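Local structure of concanavalin B (Canavalia ensiformis, 6CAF) at residues G42-T47 against K95-M100; D46-K49 against I55-I58; I287-W290 against A294-E297. The protein is a chitinase-like seed protein of glycosyl hydrolase family 18 that may act by binding carbohydrate. One frame throughout, in Å; residues are numbered along the deposited sequence. Where two conformers were deposited one is given.

Interaction 1. Residues G42-T47 against K95-M100; sequences GLLRDT and KECQRM
Leu44 meets Cys97 where the first turn of helix 44-49 lies beside the end of helix 91-99, its CG resting 3.9 Å from Cys97 SG. CG stands anti to the backbone N (chi1 177°), which brings the end of the side chain nearer the second helix than its CB alone would come. A branched apolar residue suits this buried spot beside a sulfur that is itself tied up in a disulfide with Cys48. Arg45 comes next and plays two parts. Its aliphatic portion runs past Glu96, with CG 3.5 Å from OE2 in one of the two conformers of Glu96, so the touch may not be constant. Arg45 NE and Glu96 OE2 remain 5.3 Å apart, too far for a salt bridge. Instead the chain bends at chi3 (71°) and returns to Asp46, whose OD1 takes NE at 2.9 Å and NH2 at 2.7 Å, a side-on grip on one oxygen lying in the guanidinium plane. With an alanine in place of Arg45, Asp46 would probably lose its charged mate and Glu96 the aliphatic chain beside it. Thr47 closes the turn: its N and OG1, each 3.0 Å from Leu43 O, reach that oxygen from opposite faces of its plane, and Leu43 is the N-cap residue. Around this contact, Leu44 also packs on Gln93 and Ile94 of helix 91-99 and on Trp36 and Val56, so helix 44-49 is packed between helix 91-99 and the strands 31-36 and 55-64.

Interaction 2. Residues D46-K49 against I55-I58; sequences DTCK and IVFI
Val56 meets Thr47 and Cys48 in a small, buried apolar contact that packs helix 44-49 against the outer side of strand 55-64. A single methyl does the work: Val56 CG2 lies 4.1 Å from Thr47 CG2 and 4.2 Å from Cys48 SG, with no hydrogen bond between the segments. With CG1 anti to the backbone N (chi1 177°), CG2 is the branch that touches both helix residues; a short branched side chain suits a strand packed this close to a helix. Threonine serves both surroundings at once. Its methyl turns to the strand while OG1, on the other branch, bonds to Leu43 O and to Arg292 NE, so the buried hydroxyl is satisfied without spoiling the apolar face. Cys48 SG adds a sulfur with no polar demand, since the disulfide to Cys97 uses it. Along the strand the side chains alternate: Val56 faces the helix, whereas Phe57 faces inward, where its ring stacks on His152 and meets Phe210 edge-to-face. Such inside-outside alternation, with the helix of a beta-alpha-beta unit packed on the following parallel strand, is typical of the beta/alpha (TIM) barrel of family 18 glycosyl hydrolases.

Interaction 3. Residues I287-W290 against A294-E297; sequences IALW and ADKE
The side chains of Leu289 in strand 284-290 and Asp295 in helix 292-298 cross at about a right angle, joining the last strand of the beta/alpha (TIM) barrel to the short helix that follows it. Leu289 has CG beside the backbone N and anti to the carbonyl carbon (chi1 -64°), and the extended second torsion carries CD1 out to the helix. That methyl sits above the plane of the Asp295 carboxylate: it is 3.7 Å from OD2, 3.8 Å from CG and 3.9 Å from OD1, nearly even distances to all three atoms. Asp295 presents its carboxylate this way because CG lies anti to its own backbone N (chi1 -165°), alongside the carbonyl carbon. The leucine methyl offers the oxygens no hydrogen bond; that comes from outside the two segments. OD2 bonds with the hydroxyls of Tyr53 and Ser301, which hold the buried group in place. An acid suits the position because it can take up those hydroxyls, and leucine suits its own place because it packs on Ile32 of the neighbouring strand as well as on Tyr300 and Ser301 of helix 300-308. The next strand residue, Trp290, points its CB away from the helix, and its ring meets Tyr35 edge-to-face. In family 18 chitinases a tryptophan at the end of the last barrel strand lines the sugar-binding cleft, and Trp290 probably occupies the equivalent place. Only its backbone approaches the helix here. Alanine suits position 294, since a small side chain fits close to the end of the strand and among Ala253, Ser254 and Thr257, with Ala294 CB coming to 4.3 Å from Trp290 O.

In the fold
Interactions 1 and 2 are neighbours, their centres about 6 Å apart. They share Asp46 and Thr47 on helix 44-49, which leans on helix 91-99 in one and on strand 55-64 in the other; the Cys48-Cys97 disulfide joins them covalently. Interaction 3 comes much later in the chain, its centre about 11 Å from that of interaction 2 and about 16 Å from that of interaction 1. Strands 55-64 and 284-290 both pair with strand 31-36 in the same parallel sheet, and Phe57 packs on Ala288. Chain residues far apart in sequence thus meet around strand 31-36, where the barrel closes on itself.

Interaction 1. Residues G42-T47 against K95-M100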
loop_
_atom_site.group_PDB
_atom_site.type_symbol
_atom_site.label_atom_id
_atom_site.label_comp_id
_atom_site.label_asym_id
_atom_site.label_seq_id
_atom_site.Cartn_x
_atom_site.Cartn_y
_atom_site.Cartn_z
ATOM N N GLY A 42 6.891 7.661 13.965
ATOM C CA GLY A 42 8.057 7.122 14.631
ATOM C C GLY A 42 9.034 6.465 13.652
ATOM O O GLY A 42 8.997 6.692 12.440
ATOM N N LEU A 43 9.938 5.658 14.195
ATOM C CA LEU A 43 10.998 5.077 13.409
ATOM C C LEU A 43 10.502 3.916 12.556
ATOM O O LEU A 43 9.680 3.110 12.984
ATOM C CB LEU A 43 12.121 4.574 14.280
ATOM C CG LEU A 43 12.813 5.642 15.108
ATOM C CD1 LEU A 43 13.974 4.957 15.799
ATOM C CD2 LEU A 43 13.352 6.795 14.291
ATOM N N LEU A 44 11.071 3.815 11.357
ATOM C CA LEU A 44 10.862 2.637 10.515
ATOM C C LEU A 44 11.342 1.381 11.257
ATOM O O LEU A 44 10.654 0.355 11.276
ATOM C CB LEU A 44 11.594 2.792 9.167
ATOM C CG LEU A 44 11.477 1.563 8.279
ATOM C CD1 LEU A 44 10.049 1.270 7.906
ATOM C CD2 LEU A 44 12.297 1.740 7.004
ATOM N N ARG A 45 12.515 1.462 11.875
ATOM C CA ARG A 45 12.992 0.317 12.641
ATOM C C ARG A 45 11.953 -0.162 13.647
ATOM O O ARG A 45 11.709 -1.372 13.775
ATOM C CB ARG A 45 14.228 0.710 13.433
ATOM C CG ARG A 45 14.702 -0.401 14.346
ATOM C CD ARG A 45 15.597 0.109 15.470
ATOM N NE ARG A 45 14.846 0.868 16.453
ATOM C CZ ARG A 45 15.386 1.586 17.419
ATOM N NH1 ARG A 45 16.677 1.647 17.524
ATOM N NH2 ARG A 45 14.636 2.223 18.278
ATOM N N ASP A 46 11.405 0.765 14.426
ATOM C CA ASP A 46 10.468 0.386 15.494
ATOM C C ASP A 46 9.243 -0.235 14.896
ATOM O O ASP A 46 8.686 -1.167 15.447
ATOM C CB ASP A 46 10.050 1.598 16.352
ATOM C CG ASP A 46 11.143 2.146 17.174
ATOM O OD1 ASP A 46 12.173 1.466 17.409
ATOM O OD2 ASP A 46 11.007 3.318 17.583
ATOM N N THR A 47 8.809 0.303 13.758
ATOM C CA THR A 47 7.654 -0.220 13.054
ATOM C C THR A 47 7.889 -1.693 12.715
ATOM O O THR A 47 7.068 -2.559 13.023
ATOM C CB THR A 47 7.404 0.642 11.812
ATOM O OG1 THR A 47 7.041 1.949 12.258
ATOM C CG2 THR A 47 6.289 0.114 10.963
ATOM N N LYS A 95 17.104 -2.506 5.278
ATOM C CA LYS A 95 17.739 -3.801 5.158
ATOM C C LYS A 95 17.493 -4.664 6.392
ATOM O O LYS A 95 17.254 -5.863 6.249
ATOM C CB LYS A 95 19.222 -3.643 4.854
ATOM C CG LYS A 95 19.401 -3.156 3.415
ATOM C CD LYS A 95 20.826 -2.857 3.020
ATOM C CE LYS A 95 20.906 -2.636 1.521
ATOM N NZ LYS A 95 22.275 -2.267 1.124
ATOM N N GLU A 96 17.454 -4.064 7.590
ATOM C CA GLU A 96 17.120 -4.866 8.787
ATOM C C GLU A 96 15.670 -5.313 8.769
ATOM O O GLU A 96 15.368 -6.456 9.141
ATOM C CB GLU A 96 17.468 -4.220 10.152
ATOM C CG GLU A 96 17.072 -2.767 10.424
ATOM C CD GLU A 96 17.772 -2.200 11.673
ATOM O OE1 GLU A 96 18.713 -2.870 12.152
ATOM O OE2 GLU A 96 17.408 -1.100 12.193
ATOM N N CYS A 97 14.778 -4.439 8.314
ATOM C CA CYS A 97 13.385 -4.854 8.120
ATOM C C CYS A 97 13.325 -6.088 7.248
ATOM O O CYS A 97 12.610 -7.059 7.548
ATOM C CB CYS A 97 12.582 -3.727 7.453
ATOM S SG CYS A 97 12.233 -2.277 8.476
ATOM N N GLN A 98 14.003 -6.021 6.114
ATOM C CA GLN A 98 13.947 -7.115 5.166
ATOM C C GLN A 98 14.537 -8.416 5.720
ATOM O O GLN A 98 14.022 -9.508 5.478
ATOM C CB GLN A 98 14.653 -6.715 3.870
ATOM C CG GLN A 98 13.932 -5.606 3.130
ATOM C CD GLN A 98 14.686 -5.158 1.904
ATOM O OE1 GLN A 98 15.894 -4.894 1.961
ATOM N NE2 GLN A 98 13.981 -5.036 0.804
ATOM N N ARG A 99 15.616 -8.286 6.471
ATOM C CA ARG A 99 16.264 -9.443 7.073
ATOM C C ARG A 99 15.338 -10.148 8.066
ATOM O O ARG A 99 15.438 -11.349 8.242
ATOM C CB ARG A 99 17.577 -9.001 7.753
ATOM C CG ARG A 99 18.477 -10.078 8.316
ATOM C CD ARG A 99 19.815 -9.434 8.689
ATOM N NE ARG A 99 20.284 -8.466 7.679
ATOM C CZ ARG A 99 20.468 -7.151 7.910
ATOM N NH1 ARG A 99 20.223 -6.618 9.130
ATOM N NH2 ARG A 99 20.908 -6.359 6.924
ATOM N N MET A 100 14.409 -9.409 8.670
ATOM C CA MET A 100 13.482 -10.074 9.568
ATOM C C MET A 100 12.154 -10.437 8.900
ATOM O O MET A 100 11.209 -10.824 9.555
ATOM C CB MET A 100 13.299 -9.302 10.868
ATOM C CG MET A 100 12.660 -7.954 10.734
ATOM S SD MET A 100 12.322 -7.269 12.369
ATOM C CE MET A 100 12.404 -5.530 12.047
#

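Interaction 2. Residues D46-K49 against I55-I58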
loop_
_atom_site.group_PDB
_atom_site.type_symbol
_atom_site.label_atom_id
_atom_site.label_comp_id
_atom_site.label_asym_id
_atom_site.label_seq_id
_atom_site.Cartn_x
_atom_site.Cartn_y
_atom_site.Cartn_z
ATOM N N ASP A 46 11.405 0.765 14.426
ATOM C CA ASP A 46 10.468 0.386 15.494
ATOM C C ASP A 46 9.243 -0.235 14.896
ATOM O O ASP A 46 8.686 -1.167 15.447
ATOM C CB ASP A 46 10.050 1.598 16.352
ATOM C CG ASP A 46 11.143 2.146 17.174
ATOM O OD1 ASP A 46 12.173 1.466 17.409
ATOM O OD2 ASP A 46 11.007 3.318 17.583
ATOM N N THR A 47 8.809 0.303 13.758
ATOM C CA THR A 47 7.654 -0.220 13.054
ATOM C C THR A 47 7.889 -1.693 12.715
ATOM O O THR A 47 7.068 -2.559 13.023
ATOM C CB THR A 47 7.404 0.642 11.812
ATOM O OG1 THR A 47 7.041 1.949 12.258
ATOM C CG2 THR A 47 6.289 0.114 10.963
ATOM N N CYS A 48 9.008 -1.977 12.056
ATOM C CA CYS A 48 9.291 -3.346 11.656
ATOM C C CYS A 48 9.445 -4.283 12.843
ATOM O O CYS A 48 8.960 -5.416 12.828
ATOM C CB CYS A 48 10.570 -3.361 10.801
ATOM S SG CYS A 48 10.293 -2.594 9.191
ATOM N N LYS A 49 10.135 -3.803 13.860
ATOM C CA LYS A 49 10.467 -4.671 14.990
ATOM C C LYS A 49 9.282 -5.022 15.874
ATOM O O LYS A 49 9.406 -5.888 16.737
ATOM C CB LYS A 49 11.588 -4.082 15.851
ATOM C CG LYS A 49 12.924 -4.189 15.173
ATOM C CD LYS A 49 14.073 -3.669 15.984
ATOM C CE LYS A 49 15.356 -3.793 15.208
ATOM N NZ LYS A 49 15.823 -5.182 15.346
ATOM N N ILE A 55 4.188 -6.151 5.654
ATOM C CA ILE A 55 4.478 -5.189 4.603
ATOM C C ILE A 55 4.477 -3.792 5.228
ATOM O O ILE A 55 3.552 -3.451 5.956
ATOM C CB ILE A 55 3.417 -5.257 3.487
ATOM C CG1 ILE A 55 3.446 -6.612 2.781
ATOM C CG2 ILE A 55 3.582 -4.093 2.537
ATOM C CD1 ILE A 55 2.255 -6.857 1.883
ATOM N N VAL A 56 5.491 -3.006 4.881
ATOM C CA VAL A 56 5.508 -1.590 5.211
ATOM C C VAL A 56 5.630 -0.816 3.905
ATOM O O VAL A 56 6.536 -1.063 3.097
ATOM C CB VAL A 56 6.673 -1.240 6.159
ATOM C CG1 VAL A 56 6.732 0.244 6.428
ATOM C CG2 VAL A 56 6.534 -2.007 7.447
ATOM N N PHE A 57 4.721 0.130 3.715
ATOM C CA PHE A 57 4.755 1.042 2.577
ATOM C C PHE A 57 5.462 2.331 2.992
ATOM O O PHE A 57 4.939 3.081 3.832
ATOM C CB PHE A 57 3.348 1.449 2.130
ATOM C CG PHE A 57 2.427 0.326 1.773
ATOM C CD1 PHE A 57 2.704 -0.538 0.733
ATOM C CD2 PHE A 57 1.232 0.182 2.445
ATOM C CE1 PHE A 57 1.799 -1.513 0.385
ATOM C CE2 PHE A 57 0.324 -0.778 2.075
ATOM C CZ PHE A 57 0.611 -1.651 1.059
ATOM N N ILE A 58 6.641 2.610 2.432
ATOM C CA ILE A 58 7.301 3.898 2.637
ATOM C C ILE A 58 6.574 4.925 1.778
ATOM O O ILE A 58 6.510 4.782 0.540
ATOM C CB ILE A 58 8.796 3.846 2.290
ATOM C CG1 ILE A 58 9.510 2.867 3.237
ATOM C CG2 ILE A 58 9.393 5.220 2.354
ATOM C CD1 ILE A 58 10.969 2.672 2.953
#

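Interaction 3. Residues I287-W290 against A294-E297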
loop_
_atom_site.group_PDB
_atom_site.type_symbol
_atom_site.label_atom_id
_atom_site.label_comp_id
_atom_site.label_asym_id
_atom_site.label_seq_id
_atom_site.Cartn_x
_atom_site.Cartn_y
_atom_site.Cartn_z
ATOM N N ILE A 287 -5.073 -7.214 5.670
ATOM C CA ILE A 287 -5.502 -5.854 5.804
ATOM C C ILE A 287 -4.304 -4.920 5.700
ATOM O O ILE A 287 -3.160 -5.327 5.952
ATOM C CB ILE A 287 -6.239 -5.600 7.128
ATOM C CG1 ILE A 287 -5.353 -5.786 8.322
ATOM C CG2 ILE A 287 -7.496 -6.469 7.231
ATOM C CD1 ILE A 287 -6.005 -5.408 9.648
ATOM N N ALA A 288 -4.576 -3.675 5.317
ATOM C CA ALA A 288 -3.604 -2.607 5.413
ATOM C C ALA A 288 -4.158 -1.520 6.297
ATOM O O ALA A 288 -5.352 -1.254 6.272
ATOM C CB ALA A 288 -3.271 -2.011 4.045
ATOM N N LEU A 289 -3.274 -0.889 7.061
ATOM C CA LEU A 289 -3.683 0.162 7.978
ATOM C C LEU A 289 -3.073 1.513 7.602
ATOM O O LEU A 289 -1.838 1.670 7.514
ATOM C CB LEU A 289 -3.306 -0.202 9.404
ATOM C CG LEU A 289 -4.030 -1.436 9.937
ATOM C CD1 LEU A 289 -3.473 -1.880 11.280
ATOM C CD2 LEU A 289 -5.508 -1.208 10.026
ATOM N N TRP A 290 -3.985 2.471 7.397
ATOM C CA TRP A 290 -3.643 3.872 7.270
ATOM C C TRP A 290 -3.820 4.473 8.668
ATOM O O TRP A 290 -4.967 4.575 9.123
ATOM C CB TRP A 290 -4.571 4.579 6.257
ATOM C CG TRP A 290 -4.301 6.036 6.209
ATOM C CD1 TRP A 290 -5.064 7.009 6.745
ATOM C CD2 TRP A 290 -3.117 6.664 5.719
ATOM N NE1 TRP A 290 -4.422 8.246 6.614
ATOM C CE2 TRP A 290 -3.238 8.053 5.951
ATOM C CE3 TRP A 290 -2.005 6.206 5.006
ATOM C CZ2 TRP A 290 -2.243 8.970 5.568
ATOM C CZ3 TRP A 290 -1.016 7.127 4.623
ATOM C CH2 TRP A 290 -1.140 8.484 4.895
ATOM N N ALA A 294 -1.561 6.237 13.594
ATOM C CA ALA A 294 -2.856 5.908 14.136
ATOM C C ALA A 294 -2.870 4.532 14.793
ATOM O O ALA A 294 -3.522 4.328 15.822
ATOM C CB ALA A 294 -3.913 6.026 13.055
ATOM N N ASP A 295 -2.132 3.595 14.189
ATOM C CA ASP A 295 -2.053 2.239 14.748
ATOM C C ASP A 295 -1.365 2.252 16.107
ATOM O O ASP A 295 -1.823 1.613 17.054
ATOM C CB ASP A 295 -1.325 1.332 13.776
ATOM C CG ASP A 295 -1.494 -0.127 14.062
ATOM O OD1 ASP A 295 -2.414 -0.491 14.807
ATOM O OD2 ASP A 295 -0.720 -0.933 13.503
ATOM N N LYS A 296 -0.305 3.050 16.222
ATOM C CA LYS A 296 0.359 3.211 17.513
ATOM C C LYS A 296 -0.564 3.805 18.575
ATOM O O LYS A 296 -0.506 3.449 19.748
ATOM C CB LYS A 296 1.558 4.195 17.386
ATOM C CG LYS A 296 2.773 3.635 16.753
ATOM C CD LYS A 296 3.579 4.692 16.030
ATOM C CE LYS A 296 3.944 5.841 16.938
ATOM N NZ LYS A 296 4.878 5.327 17.982
ATOM N N GLU A 297 -1.352 4.772 18.151
ATOM C CA GLU A 297 -2.250 5.485 19.047
ATOM C C GLU A 297 -3.317 4.563 19.611
ATOM O O GLU A 297 -3.712 4.709 20.767
ATOM C CB GLU A 297 -2.931 6.643 18.302
ATOM C CG GLU A 297 -3.951 7.404 19.151
ATOM C CD GLU A 297 -4.747 8.432 18.373
ATOM O OE1 GLU A 297 -4.244 8.904 17.335
ATOM O OE2 GLU A 297 -5.863 8.806 18.831
#